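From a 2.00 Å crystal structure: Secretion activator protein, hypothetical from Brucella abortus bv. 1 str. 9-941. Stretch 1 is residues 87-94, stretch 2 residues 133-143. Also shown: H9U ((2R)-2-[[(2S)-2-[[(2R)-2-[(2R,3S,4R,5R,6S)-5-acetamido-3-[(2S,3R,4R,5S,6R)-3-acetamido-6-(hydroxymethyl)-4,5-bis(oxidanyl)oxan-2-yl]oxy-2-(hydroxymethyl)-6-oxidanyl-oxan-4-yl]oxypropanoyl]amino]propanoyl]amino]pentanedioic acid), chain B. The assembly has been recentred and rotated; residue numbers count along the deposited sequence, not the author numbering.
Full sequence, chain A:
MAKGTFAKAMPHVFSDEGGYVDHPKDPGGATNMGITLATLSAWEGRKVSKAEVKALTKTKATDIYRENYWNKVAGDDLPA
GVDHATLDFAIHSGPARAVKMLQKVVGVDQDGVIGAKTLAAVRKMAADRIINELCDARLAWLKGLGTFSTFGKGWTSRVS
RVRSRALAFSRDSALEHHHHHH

Stretch 1, residues 87-94: LDFAIHSG
Stretch 2 (133-143) ELCDARLAWLK

Packing of residues 87-94 against residues 133-143 beside the bound muropeptide H9U. Both stretches are helical, each helix beginning earlier in the chain, and they run nearly in the same direction: the axes make an angle of 19° and approach to 11.5 Å, a wide spacing that leaves room for long and aromatic side chains between them. The register is set by Phe89 CA to Arg138 CA at 7.6 Å and Ser93 CA to Leu142 CA at 9.5 Å. Regular i to i+4 bonds hold each backbone, for example Ser93 N to Phe89 O (2.9 Å) and Leu142 N to Arg138 O (2.9 Å). Ser93 has phi/psi -133/5; Gly94, at 95/146 with positive phi, is the first to leave helical angles, though its N still reaches Ala90 O at 2.7 Å. A CB on Gly94 would be jammed against the preceding carbonyl and would clash with H9U O07.

A salt bridge joins Arg138 to Asp88. Arg138 points its CA-to-CB bond toward the first helix and is fully extended (chi1 to chi3 all t, chi4 -176°), so its guanidinium reaches across to Asp88 on the first helix. There NH1 and NH2 both donate to the single oxygen OD2 of Asp88, each N to OD2 distance being 2.9 Å, with the carboxylate near the guanidinium plane. Asp88 (chi1 t, chi2 78°) leaves its backbone sideways, but its end comes nearer to meet the arginine.

Apolar and aromatic contacts centre on Phe89 (chi1 t, chi2 -11°), which points toward the second helix and lies beneath the aliphatic part of Arg138. Arg138 CG sits 3.6 Å from the centroid of the Phe89 ring (CG, CD1, CD2, CE1, CE2, CZ), 9° off the normal, a CH-pi contact over the face; Arg138 CB is 3.6 Å from Phe89 CE2. The ring edge is lined by Leu134 (t, p), with CD1 4.0 Å from Phe89 CD2, and by Trp141 (chi1 t, chi2 78°), with CE3 4.1 Å from Phe89 CZ. Thus one arginine serves both chemistries, its methylenes covering the phenyl ring and its charged end neutralised by Asp88.

One water links the helices. It accepts from Arg138 NE (2.7 Å from NE to the water O) and hydrogen-bonds to His92 ND1 (2.6 Å from ND1 to the water O) and Ser93 OG (3.0 Å from OG to the water O).

Both helices also touch the ligand. His92 (chi1 t, chi2 -146°) donates from NE2 to H9U O10 at 2.9 Å, with H9U C44 over one face of its ring. The end of the first helix offers carbonyls to the ligand amides: H9U N19 donates to Ile91 O (2.7 Å), and N20 of H9U to His92 O (3.3 Å). From the second helix, Trp141 CH2 approaches H9U O13 edge-on at 3.5 Å, and Leu142 (m, t) brings CD2 to 3.7 Å from H9U C44.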

ATOM      1  N   LEU A  87      -0.814  -3.428   2.210  1.00 15.47           N
ATOM      2  CA  LEU A  87       0.230  -3.093   1.243  1.00 17.44           C
ATOM      3  C   LEU A  87      -0.233  -2.017   0.269  1.00 15.87           C
ATOM      4  O   LEU A  87       0.496  -1.052   0.002  1.00 16.12           O
ATOM      5  CB  LEU A  87       0.663  -4.347   0.482  1.00 18.13           C
ATOM      6  CG  LEU A  87       1.572  -4.132  -0.733  1.00 16.52           C
ATOM      7  CD1 LEU A  87       2.923  -3.573  -0.318  1.00 13.76           C
ATOM      8  CD2 LEU A  87       1.737  -5.433  -1.511  1.00 20.00           C
ATOM      9  N   ASP A  88      -1.433  -2.165  -0.293  1.00 16.43           N
ATOM     10  CA  ASP A  88      -1.868  -1.173  -1.272  1.00 16.02           C
ATOM     11  C   ASP A  88      -2.057   0.195  -0.631  1.00 16.29           C
ATOM     12  O   ASP A  88      -1.665   1.214  -1.212  1.00 15.60           O
ATOM     13  CB  ASP A  88      -3.155  -1.603  -1.968  1.00 16.16           C
ATOM     14  CG  ASP A  88      -3.508  -0.674  -3.111  1.00 18.01           C
ATOM     15  OD1 ASP A  88      -2.890  -0.806  -4.185  1.00 21.12           O
ATOM     16  OD2 ASP A  88      -4.366   0.216  -2.925  1.00 21.95           O
ATOM     17  N   PHE A  89      -2.668   0.239   0.556  1.00 14.23           N
ATOM     18  CA  PHE A  89      -2.754   1.482   1.319  1.00 16.16           C
ATOM     19  C   PHE A  89      -1.362   2.065   1.547  1.00 16.43           C
ATOM     20  O   PHE A  89      -1.140   3.268   1.362  1.00 12.63           O
ATOM     21  CB  PHE A  89      -3.479   1.202   2.644  1.00 15.03           C
ATOM     22  CG  PHE A  89      -4.057   2.422   3.330  1.00 16.77           C
ATOM     23  CD1 PHE A  89      -3.742   3.709   2.922  1.00 13.83           C
ATOM     24  CD2 PHE A  89      -4.913   2.262   4.413  1.00 13.58           C
ATOM     25  CE1 PHE A  89      -4.276   4.812   3.572  1.00 13.94           C
ATOM     26  CE2 PHE A  89      -5.450   3.360   5.067  1.00 15.58           C
ATOM     27  CZ  PHE A  89      -5.130   4.640   4.643  1.00 18.18           C
ATOM     28  N   ALA A  90      -0.398   1.210   1.905  1.00 17.81           N
ATOM     29  CA  ALA A  90       0.972   1.669   2.108  1.00 15.41           C
ATOM     30  C   ALA A  90       1.567   2.233   0.826  1.00 14.81           C
ATOM     31  O   ALA A  90       2.287   3.237   0.860  1.00 15.37           O
ATOM     32  CB  ALA A  90       1.839   0.525   2.637  1.00 16.45           C
ATOM     33  N   ILE A  91       1.294   1.597  -0.314  1.00 17.37           N
ATOM     34  CA  ILE A  91       1.841   2.099  -1.574  1.00 17.96           C
ATOM     35  C   ILE A  91       1.270   3.475  -1.885  1.00 18.09           C
ATOM     36  O   ILE A  91       1.989   4.384  -2.319  1.00 16.69           O
ATOM     37  CB  ILE A  91       1.564   1.102  -2.714  1.00 16.15           C
ATOM     38  CG1 ILE A  91       2.426  -0.152  -2.546  1.00 19.46           C
ATOM     39  CG2 ILE A  91       1.813   1.762  -4.075  1.00 19.01           C
ATOM     40  CD1 ILE A  91       2.057  -1.278  -3.500  1.00 15.02           C
ATOM     41  N   HIS A  92      -0.022   3.657  -1.623  1.00 16.96           N
ATOM     42  CA  HIS A  92      -0.731   4.875  -1.995  1.00 19.24           C
ATOM     43  C   HIS A  92      -0.452   6.031  -1.044  1.00 18.08           C
ATOM     44  O   HIS A  92      -0.385   7.186  -1.482  1.00 19.97           O
ATOM     45  CB  HIS A  92      -2.231   4.585  -2.038  1.00 16.44           C
ATOM     46  CG  HIS A  92      -3.028   5.578  -2.821  1.00 22.14           C
ATOM     47  ND1 HIS A  92      -4.310   5.942  -2.466  1.00 23.55           N
ATOM     48  CD2 HIS A  92      -2.739   6.271  -3.948  1.00 25.33           C
ATOM     49  CE1 HIS A  92      -4.775   6.817  -3.338  1.00 25.55           C
ATOM     50  NE2 HIS A  92      -3.840   7.036  -4.247  1.00 25.78           N
ATOM     51  N   SER A  93      -0.280   5.748   0.248  1.00 16.33           N
ATOM     52  CA  SER A  93      -0.233   6.789   1.268  1.00 16.47           C
ATOM     53  C   SER A  93       0.933   6.629   2.233  1.00 16.90           C
ATOM     54  O   SER A  93       1.017   7.383   3.209  1.00 17.79           O
ATOM     55  CB  SER A  93      -1.545   6.819   2.062  1.00 16.87           C
ATOM     56  OG  SER A  93      -2.665   6.947   1.202  1.00 18.08           O
ATOM     57  N   GLY A  94       1.824   5.671   2.004  1.00 15.08           N
ATOM     58  CA  GLY A  94       2.949   5.470   2.886  1.00 17.06           C
ATOM     59  C   GLY A  94       2.676   4.409   3.934  1.00 18.02           C
ATOM     60  O   GLY A  94       1.550   4.256   4.421  1.00 18.03           O
ATOM     61  N   GLU A 133     -13.013  -3.248   7.336  1.00 14.66           N
ATOM     62  CA  GLU A 133     -12.939  -2.057   8.175  1.00 17.88           C
ATOM     63  C   GLU A 133     -11.755  -1.174   7.801  1.00 20.07           C
ATOM     64  O   GLU A 133     -11.850   0.054   7.895  1.00 15.57           O
ATOM     65  CB  GLU A 133     -12.870  -2.453   9.647  1.00 18.80           C
ATOM     66  CG  GLU A 133     -14.225  -2.852  10.204  1.00 24.52           C
ATOM     67  CD  GLU A 133     -14.157  -3.324  11.633  1.00 29.64           C
ATOM     68  OE1 GLU A 133     -13.270  -2.853  12.374  1.00 33.35           O
ATOM     69  OE2 GLU A 133     -14.999  -4.163  12.016  1.00 37.59           O
ATOM     70  N   LEU A 134     -10.639  -1.775   7.371  1.00 18.71           N
ATOM     71  CA  LEU A 134      -9.494  -0.976   6.942  1.00 17.64           C
ATOM     72  C   LEU A 134      -9.791  -0.242   5.639  1.00 15.11           C
ATOM     73  O   LEU A 134      -9.439   0.934   5.489  1.00 18.66           O
ATOM     74  CB  LEU A 134      -8.256  -1.861   6.788  1.00 15.85           C
ATOM     75  CG  LEU A 134      -6.982  -1.170   6.284  1.00 14.35           C
ATOM     76  CD1 LEU A 134      -6.480  -0.126   7.280  1.00 16.29           C
ATOM     77  CD2 LEU A 134      -5.896  -2.195   5.984  1.00 13.93           C
ATOM     78  N   CYS A 135     -10.443  -0.913   4.686  1.00 15.76           N
ATOM     79  CA  CYS A 135     -10.777  -0.245   3.433  1.00 17.89           C
ATOM     80  C   CYS A 135     -11.806   0.864   3.652  1.00 18.24           C
ATOM     81  O   CYS A 135     -11.740   1.913   2.998  1.00 15.70           O
ATOM     82  CB  CYS A 135     -11.262  -1.271   2.410  1.00 19.34           C
ATOM     83  SG  CYS A 135      -9.938  -2.393   1.834  1.00 25.12           S
ATOM     84  N   ASP A 136     -12.754   0.661   4.575  1.00 15.18           N
ATOM     85  CA  ASP A 136     -13.693   1.727   4.925  1.00 19.40           C
ATOM     86  C   ASP A 136     -12.963   2.898   5.568  1.00 17.74           C
ATOM     87  O   ASP A 136     -13.195   4.062   5.221  1.00 16.68           O
ATOM     88  CB  ASP A 136     -14.773   1.209   5.880  1.00 16.80           C
ATOM     89  CG  ASP A 136     -15.781   0.291   5.212  1.00 20.99           C
ATOM     90  OD1 ASP A 136     -15.812   0.191   3.964  1.00 20.36           O
ATOM     91  OD2 ASP A 136     -16.549  -0.344   5.961  1.00 20.50           O
ATOM     92  N   ALA A 137     -12.100   2.604   6.545  1.00 16.36           N
ATOM     93  CA  ALA A 137     -11.334   3.655   7.210  1.00 17.74           C
ATOM     94  C   ALA A 137     -10.429   4.393   6.232  1.00 17.44           C
ATOM     95  O   ALA A 137     -10.169   5.589   6.405  1.00 16.36           O
ATOM     96  CB  ALA A 137     -10.510   3.054   8.350  1.00 17.20           C
ATOM     97  N   ARG A 138      -9.943   3.700   5.202  1.00 16.65           N
ATOM     98  CA  ARG A 138      -9.132   4.355   4.181  1.00 17.15           C
ATOM     99  C   ARG A 138      -9.967   5.345   3.378  1.00 18.97           C
ATOM    100  O   ARG A 138      -9.535   6.478   3.125  1.00 17.29           O
ATOM    101  CB  ARG A 138      -8.510   3.298   3.268  1.00 15.65           C
ATOM    102  CG  ARG A 138      -7.671   3.843   2.125  1.00 15.27           C
ATOM    103  CD  ARG A 138      -7.105   2.687   1.312  1.00 14.17           C
ATOM    104  NE  ARG A 138      -6.267   3.136   0.208  1.00 15.05           N
ATOM    105  CZ  ARG A 138      -5.723   2.321  -0.686  1.00 13.54           C
ATOM    106  NH1 ARG A 138      -5.936   1.014  -0.601  1.00 16.33           N
ATOM    107  NH2 ARG A 138      -4.982   2.811  -1.670  1.00 14.16           N
ATOM    108  N   LEU A 139     -11.168   4.929   2.970  1.00 20.75           N
ATOM    109  CA  LEU A 139     -12.058   5.817   2.228  1.00 21.00           C
ATOM    110  C   LEU A 139     -12.433   7.041   3.052  1.00 18.79           C
ATOM    111  O   LEU A 139     -12.441   8.167   2.541  1.00 17.67           O
ATOM    112  CB  LEU A 139     -13.319   5.062   1.805  1.00 17.76           C
ATOM    113  CG  LEU A 139     -13.225   4.237   0.522  1.00 26.46           C
ATOM    114  CD1 LEU A 139     -14.384   3.249   0.434  1.00 26.15           C
ATOM    115  CD2 LEU A 139     -13.203   5.158  -0.688  1.00 26.91           C
ATOM    116  N   ALA A 140     -12.753   6.836   4.331  1.00 19.12           N
ATOM    117  CA  ALA A 140     -13.104   7.955   5.197  1.00 21.40           C
ATOM    118  C   ALA A 140     -11.932   8.919   5.356  1.00 20.81           C
ATOM    119  O   ALA A 140     -12.124  10.140   5.421  1.00 16.06           O
ATOM    120  CB  ALA A 140     -13.561   7.437   6.563  1.00 23.34           C
ATOM    121  N   TRP A 141     -10.708   8.389   5.413  1.00 15.90           N
ATOM    122  CA  TRP A 141      -9.546   9.259   5.560  1.00 19.22           C
ATOM    123  C   TRP A 141      -9.255  10.020   4.270  1.00 17.55           C
ATOM    124  O   TRP A 141      -8.906  11.205   4.311  1.00 18.15           O
ATOM    125  CB  TRP A 141      -8.329   8.445   5.999  1.00 18.97           C
ATOM    126  CG  TRP A 141      -7.068   9.254   6.077  1.00 23.53           C
ATOM    127  CD1 TRP A 141      -6.697  10.112   7.077  1.00 22.79           C
ATOM    128  CD2 TRP A 141      -6.011   9.284   5.110  1.00 21.84           C
ATOM    129  NE1 TRP A 141      -5.476  10.672   6.790  1.00 24.98           N
ATOM    130  CE2 TRP A 141      -5.033  10.180   5.590  1.00 23.71           C
ATOM    131  CE3 TRP A 141      -5.798   8.640   3.888  1.00 25.48           C
ATOM    132  CZ2 TRP A 141      -3.859  10.448   4.888  1.00 24.42           C
ATOM    133  CZ3 TRP A 141      -4.627   8.908   3.192  1.00 21.79           C
ATOM    134  CH2 TRP A 141      -3.675   9.804   3.695  1.00 24.86           C
ATOM    135  N   LEU A 142      -9.400   9.362   3.114  1.00 15.69           N
ATOM    136  CA  LEU A 142      -9.141  10.038   1.847  1.00 14.69           C
ATOM    137  C   LEU A 142     -10.111  11.188   1.609  1.00 16.70           C
ATOM    138  O   LEU A 142      -9.736  12.200   1.004  1.00 14.48           O
ATOM    139  CB  LEU A 142      -9.213   9.037   0.693  1.00 14.62           C
ATOM    140  CG  LEU A 142      -8.106   7.982   0.629  1.00 17.65           C
ATOM    141  CD1 LEU A 142      -8.468   6.875  -0.354  1.00 17.11           C
ATOM    142  CD2 LEU A 142      -6.770   8.615   0.267  1.00 13.75           C
ATOM    143  N   LYS A 143     -11.356  11.058   2.083  1.00 12.58           N
ATOM    144  CA  LYS A 143     -12.358  12.096   1.878  1.00 15.54           C
ATOM    145  C   LYS A 143     -12.030  13.381   2.629  1.00 16.86           C
ATOM    146  O   LYS A 143     -12.590  14.432   2.302  1.00 18.83           O
ATOM    147  CB  LYS A 143     -13.737  11.584   2.294  1.00 15.01           C
ATOM    148  CG  LYS A 143     -14.321  10.552   1.344  1.00 19.04           C
ATOM    149  CD  LYS A 143     -15.592   9.934   1.909  1.00 19.15           C
ATOM    150  CE  LYS A 143     -16.084   8.795   1.034  1.00 20.01           C
ATOM    151  NZ  LYS A 143     -17.210   8.061   1.671  1.00 24.32           N
TER
HETATM  152  C22 H9U B 201       1.409   7.672  -4.843  1.00 24.08           C
HETATM  153  C24 H9U B 201      -0.455   8.716  -6.044  1.00 27.61           C
HETATM  154  C26 H9U B 201       1.620   6.737  -6.051  1.00 25.47           C
HETATM  155  C28 H9U B 201      -0.150   7.862  -7.285  1.00 27.33           C
HETATM  156  C23 H9U B 201       0.755   8.946  -5.225  1.00 28.19           C
HETATM  157  C25 H9U B 201       2.736   7.698  -2.886  1.00 25.00           C
HETATM  158  C27 H9U B 201       4.099   7.084  -2.484  1.00 21.55           C
HETATM  159  C29 H9U B 201       4.209   6.956  -1.012  1.00 23.07           C
HETATM  160  C30 H9U B 201       3.920   8.222  -0.313  1.00 24.46           C
HETATM  161  C31 H9U B 201       2.520   8.719  -0.703  1.00 26.32           C
HETATM  162  C32 H9U B 201       0.236  11.015  -3.947  1.00 29.84           C
HETATM  163  C33 H9U B 201       1.986   5.363  -5.583  1.00 25.61           C
HETATM  164  C34 H9U B 201       2.170   9.975   0.038  1.00 26.74           C
HETATM  165  C35 H9U B 201      -2.479  10.221  -6.297  1.00 33.66           C
HETATM  166  C36 H9U B 201      -0.926  11.291  -2.998  1.00 30.57           C
HETATM  167  C37 H9U B 201       5.307   5.245  -3.909  1.00 23.21           C
HETATM  168  C38 H9U B 201       1.499  11.709  -3.465  1.00 29.52           C
HETATM  169  C39 H9U B 201      -2.660  10.383  -1.399  1.00 29.49           C
HETATM  170  C40 H9U B 201      -3.131  11.510  -6.788  1.00 28.95           C
HETATM  171  C41 H9U B 201       5.253   3.806  -4.418  1.00 19.27           C
HETATM  172  C42 H9U B 201      -2.043  10.706  -0.043  1.00 31.70           C
HETATM  173  C43 H9U B 201      -1.098  12.466   1.537  1.00 34.90           C
HETATM  174  C44 H9U B 201      -3.496   9.123  -1.279  1.00 24.95           C
HETATM  175  C45 H9U B 201       0.409  12.583   1.354  1.00 40.71           C
HETATM  176  C46 H9U B 201      -1.624  13.821   1.986  1.00 36.18           C
HETATM  177  C47 H9U B 201      -1.592  13.951   3.508  1.00 40.97           C
HETATM  178  C48 H9U B 201      -2.166  15.288   3.967  1.00 46.13           C
HETATM  179  N18 H9U B 201      -1.075   9.986  -6.529  1.00 28.43           N
HETATM  180  N19 H9U B 201       4.209   5.710  -3.071  1.00 20.83           N
HETATM  181  N20 H9U B 201      -1.553  10.155  -2.313  1.00 29.43           N
HETATM  182  N21 H9U B 201      -1.702  12.100   0.262  1.00 33.11           N
HETATM  183  O01 H9U B 201       2.692   7.965  -4.244  1.00 27.42           O
HETATM  184  O02 H9U B 201       0.432   6.579  -6.897  1.00 27.02           O
HETATM  185  O03 H9U B 201       2.466   8.944  -2.149  1.00 26.00           O
HETATM  186  O04 H9U B 201       0.395   9.612  -3.948  1.00 29.58           O
HETATM  187  O05 H9U B 201       0.748   8.523  -8.082  1.00 35.44           O
HETATM  188  O06 H9U B 201       5.556   6.477  -0.634  1.00 21.28           O
HETATM  189  O07 H9U B 201       3.967   8.017   1.111  1.00 20.72           O
HETATM  190  O08 H9U B 201       2.038   4.548  -6.724  1.00 25.30           O
HETATM  191  O09 H9U B 201       3.092  10.977  -0.288  1.00 31.15           O
HETATM  192  O10 H9U B 201      -3.133   9.413  -5.724  1.00 31.54           O
HETATM  193  O11 H9U B 201      -1.319  12.393  -2.824  1.00 31.52           O
HETATM  194  O12 H9U B 201       6.227   5.944  -4.195  1.00 19.17           O
HETATM  195  O13 H9U B 201      -1.838   9.828   0.731  1.00 31.67           O
HETATM  196  O14 H9U B 201       1.180  12.246   2.293  1.00 45.81           O
HETATM  197  O15 H9U B 201       0.877  13.016   0.267  1.00 33.19           O
HETATM  198  O16 H9U B 201      -2.607  16.104   3.112  1.00 44.39           O
HETATM  199  O17 H9U B 201      -2.194  15.569   5.196  1.00 50.66           O
HETATM  200  O   HOH W   1      -4.944   5.474   0.000  1.00 18.91           O